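Local coordinates for protein HAD-superfamily hydrolase, subfamily IA, variant 1 (Ehrlichia chaffeensis, PDB 3KZX) that probably hydrolyses 2-phosphoglycolate to glycolate and phosphate, as a phosphatase of the HAD-like hydrolase superfamily, at residues A[24-35]-A[179-189]. Residues are numbered along the deposited sequence; the frame is centred on the assembly and turned at random.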
# COMPACT_ATOMS: atom_id res chain seq x y z
N GLN A 24 19.25 -10.29 6.63
CA GLN A 24 17.93 -9.98 7.14
C GLN A 24 17.76 -8.46 7.13
O GLN A 24 18.76 -7.73 7.27
CB GLN A 24 17.72 -10.53 8.55
CG GLN A 24 18.42 -9.78 9.67
CD GLN A 24 18.12 -10.40 11.01
OE1 GLN A 24 17.63 -9.74 11.94
NE2 GLN A 24 18.38 -11.68 11.11
N PRO A 25 16.52 -7.99 6.97
CA PRO A 25 16.33 -6.55 6.88
C PRO A 25 16.52 -5.83 8.22
O PRO A 25 16.16 -6.36 9.28
CB PRO A 25 14.90 -6.42 6.37
CG PRO A 25 14.22 -7.63 6.88
CD PRO A 25 15.23 -8.71 6.82
N THR A 26 17.11 -4.64 8.16
CA THR A 26 17.18 -3.76 9.32
C THR A 26 15.86 -3.03 9.58
O THR A 26 15.60 -2.57 10.69
CB THR A 26 18.29 -2.68 9.12
OG1 THR A 26 18.04 -2.00 7.86
CG2 THR A 26 19.70 -3.32 9.18
N ALA A 27 15.03 -2.88 8.54
CA ALA A 27 13.69 -2.34 8.68
C ALA A 27 12.84 -2.76 7.48
O ALA A 27 13.39 -3.09 6.41
CB ALA A 27 13.74 -0.80 8.79
N VAL A 28 11.53 -2.78 7.64
CA VAL A 28 10.64 -3.11 6.52
C VAL A 28 9.62 -1.98 6.41
O VAL A 28 8.88 -1.70 7.34
CB VAL A 28 9.92 -4.46 6.69
CG1 VAL A 28 8.96 -4.75 5.47
CG2 VAL A 28 10.96 -5.59 6.85
N ILE A 29 9.58 -1.36 5.24
CA ILE A 29 8.62 -0.30 4.95
C ILE A 29 7.53 -0.88 4.05
O ILE A 29 7.84 -1.61 3.12
CB ILE A 29 9.31 0.92 4.27
CG1 ILE A 29 10.46 1.46 5.14
CG2 ILE A 29 8.28 2.05 4.03
CD1 ILE A 29 11.23 2.58 4.49
N PHE A 30 6.27 -0.52 4.32
CA PHE A 30 5.12 -0.98 3.55
C PHE A 30 4.37 0.17 2.94
O PHE A 30 4.20 1.18 3.58
CB PHE A 30 4.12 -1.73 4.43
CG PHE A 30 4.61 -3.04 4.98
CD1 PHE A 30 4.37 -4.23 4.27
CD2 PHE A 30 5.29 -3.12 6.18
CE1 PHE A 30 4.80 -5.43 4.75
CE2 PHE A 30 5.74 -4.36 6.66
CZ PHE A 30 5.48 -5.50 5.95
N ASP A 31 3.87 -0.01 1.73
CA ASP A 31 2.83 0.88 1.25
C ASP A 31 1.51 0.37 1.80
O ASP A 31 1.41 -0.78 2.27
CB ASP A 31 2.83 0.85 -0.27
CG ASP A 31 2.11 2.07 -0.90
OD1 ASP A 31 1.55 2.91 -0.17
OD2 ASP A 31 2.17 2.18 -2.13
N TRP A 32 0.48 1.23 1.75
CA TRP A 32 -0.81 0.93 2.31
C TRP A 32 -1.75 0.38 1.20
O TRP A 32 -1.95 -0.83 1.07
CB TRP A 32 -1.34 2.19 3.03
CG TRP A 32 -2.61 2.05 3.74
CD1 TRP A 32 -3.80 2.64 3.41
CD2 TRP A 32 -2.88 1.23 4.89
NE1 TRP A 32 -4.77 2.26 4.29
CE2 TRP A 32 -4.23 1.40 5.21
CE3 TRP A 32 -2.09 0.38 5.67
CZ2 TRP A 32 -4.83 0.75 6.29
CZ3 TRP A 32 -2.70 -0.27 6.75
CH2 TRP A 32 -4.05 -0.08 7.04
N TYR A 33 -2.27 1.26 0.36
CA TYR A 33 -3.24 0.84 -0.64
C TYR A 33 -2.58 -0.07 -1.68
O TYR A 33 -1.56 0.26 -2.22
CB TYR A 33 -3.85 2.04 -1.35
CG TYR A 33 -4.90 2.83 -0.57
CD1 TYR A 33 -5.82 2.20 0.27
CD2 TYR A 33 -4.99 4.18 -0.73
CE1 TYR A 33 -6.76 2.93 0.96
CE2 TYR A 33 -5.95 4.94 -0.05
CZ TYR A 33 -6.82 4.32 0.79
OH TYR A 33 -7.78 5.09 1.43
N ASN A 34 -3.21 -1.23 -1.96
CA ASN A 34 -2.73 -2.20 -2.96
C ASN A 34 -1.44 -2.95 -2.61
O ASN A 34 -0.91 -3.71 -3.41
CB ASN A 34 -2.71 -1.55 -4.34
CG ASN A 34 -4.05 -0.88 -4.66
OD1 ASN A 34 -5.08 -1.55 -4.71
ND2 ASN A 34 -4.05 0.43 -4.80
N THR A 35 -0.97 -2.76 -1.37
CA THR A 35 0.10 -3.55 -0.78
C THR A 35 -0.51 -4.18 0.47
O THR A 35 -1.07 -5.29 0.41
CB THR A 35 1.37 -2.67 -0.54
OG1 THR A 35 1.78 -2.14 -1.82
CG2 THR A 35 2.53 -3.52 0.07
N GLU A 179 19.58 -3.12 3.17
CA GLU A 179 18.88 -3.94 4.17
C GLU A 179 17.54 -3.36 4.63
O GLU A 179 16.81 -3.99 5.39
CB GLU A 179 19.77 -4.19 5.39
CG GLU A 179 20.85 -5.25 5.15
CD GLU A 179 21.95 -4.74 4.24
OE1 GLU A 179 22.61 -3.73 4.59
OE2 GLU A 179 22.17 -5.35 3.17
N VAL A 180 17.22 -2.15 4.19
CA VAL A 180 15.88 -1.62 4.35
C VAL A 180 15.04 -2.11 3.16
O VAL A 180 15.33 -1.80 2.01
CB VAL A 180 15.89 -0.09 4.40
CG1 VAL A 180 14.45 0.45 4.51
CG2 VAL A 180 16.75 0.41 5.62
N PHE A 181 14.03 -2.92 3.43
CA PHE A 181 13.13 -3.43 2.37
C PHE A 181 11.91 -2.54 2.26
O PHE A 181 11.22 -2.30 3.27
CB PHE A 181 12.62 -4.86 2.69
CG PHE A 181 13.70 -5.93 2.80
CD1 PHE A 181 15.04 -5.67 2.51
CD2 PHE A 181 13.32 -7.24 3.08
CE1 PHE A 181 16.00 -6.68 2.59
CE2 PHE A 181 14.28 -8.27 3.17
CZ PHE A 181 15.61 -7.99 2.93
N PHE A 182 11.63 -2.03 1.06
CA PHE A 182 10.40 -1.28 0.82
C PHE A 182 9.48 -2.15 -0.03
O PHE A 182 9.69 -2.27 -1.24
CB PHE A 182 10.67 0.08 0.14
CG PHE A 182 9.43 0.99 0.02
CD1 PHE A 182 9.54 2.24 -0.55
CD2 PHE A 182 8.17 0.59 0.43
CE1 PHE A 182 8.45 3.07 -0.72
CE2 PHE A 182 7.06 1.45 0.29
CZ PHE A 182 7.23 2.70 -0.28
N ILE A 183 8.49 -2.75 0.64
CA ILE A 183 7.46 -3.57 0.00
C ILE A 183 6.34 -2.69 -0.52
O ILE A 183 5.68 -1.99 0.21
CB ILE A 183 6.89 -4.68 0.92
CG1 ILE A 183 8.01 -5.58 1.42
CG2 ILE A 183 5.84 -5.52 0.11
CD1 ILE A 183 7.63 -6.43 2.67
N GLY A 184 6.19 -2.70 -1.83
CA GLY A 184 5.25 -1.85 -2.52
C GLY A 184 4.84 -2.43 -3.85
O GLY A 184 5.56 -3.23 -4.49
N ASP A 185 3.67 -2.03 -4.29
CA ASP A 185 3.08 -2.55 -5.53
C ASP A 185 3.39 -1.73 -6.76
O ASP A 185 3.35 -2.26 -7.87
CB ASP A 185 1.56 -2.67 -5.41
CG ASP A 185 0.91 -1.33 -5.27
OD1 ASP A 185 1.09 -0.73 -4.20
OD2 ASP A 185 0.27 -0.87 -6.23
N SER A 186 3.70 -0.45 -6.57
CA SER A 186 3.75 0.50 -7.67
C SER A 186 5.15 0.83 -8.13
O SER A 186 6.13 0.69 -7.40
CB SER A 186 3.05 1.82 -7.28
OG SER A 186 3.77 2.48 -6.26
N ILE A 187 5.23 1.32 -9.37
CA ILE A 187 6.48 1.90 -9.86
C ILE A 187 6.97 3.05 -9.00
O ILE A 187 8.16 3.16 -8.74
CB ILE A 187 6.37 2.34 -11.34
CG1 ILE A 187 5.96 1.20 -12.29
CG2 ILE A 187 7.71 3.02 -11.80
CD1 ILE A 187 6.35 -0.20 -11.87
N SER A 188 6.08 3.94 -8.56
CA SER A 188 6.50 5.02 -7.70
C SER A 188 7.12 4.48 -6.39
O SER A 188 8.05 5.08 -5.86
CB SER A 188 5.39 6.08 -7.43
OG SER A 188 4.29 5.54 -6.76
N ASP A 189 6.59 3.38 -5.86
CA ASP A 189 7.20 2.79 -4.66
C ASP A 189 8.62 2.31 -4.95
O ASP A 189 9.54 2.56 -4.18
CB ASP A 189 6.38 1.60 -4.13
CG ASP A 189 5.07 2.02 -3.54
OD1 ASP A 189 4.95 3.20 -3.12
OD2 ASP A 189 4.14 1.18 -3.47
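Ile29 N donates to Phe181 O (2.7 Å), one of the alternating backbone bonds that pair strands 27-30 and 180-184 in parallel. Phe181 N donates to Ala27 O, Ile183 N to Ile29 O and Asp31 N to Ile183 O. Before the strands, Thr26 N reaches Glu179 O from above its carbonyl plane.

Apolar side chains pack on both faces. On one, Pro25 CB sits over the centre of the Phe181 ring, a CH-pi contact 3.6 Å from the centroid. Ile183 CD1 fits against Val28 CG1 (3.5 Å) and Phe30 CE1; helix 108-117 covers Val28 and Phe30. On the other, Ile29 turns CG2 anti to the backbone N, which lays it over one face of the Phe182 ring, offset toward the rim, a CH-pi contact 4.2 Å from the centroid.

Acidic groups gather past the strand ends. Asp31 OD2 lies 2.6 Å from Asp189 OD2, the carboxylate planes 79° apart. Lys159 forms salt bridges with Asp31 OD2 and Asp189 OD1. Thr35 OG1 donates a weak bond to Asp185 OD1 (2.9 Å). Ser186 OG caps helix 187-195 by accepting from Asp189 N.

These adjacent central strands, with acidic side chains past their C-terminal ends, are typical of the Rossmann-like HAD core. Asp31 is consistent with the HAD nucleophile, and Gly184, Asp185 and Asp189 with the GDxxxD motif IV, whose acids usually help bind magnesium.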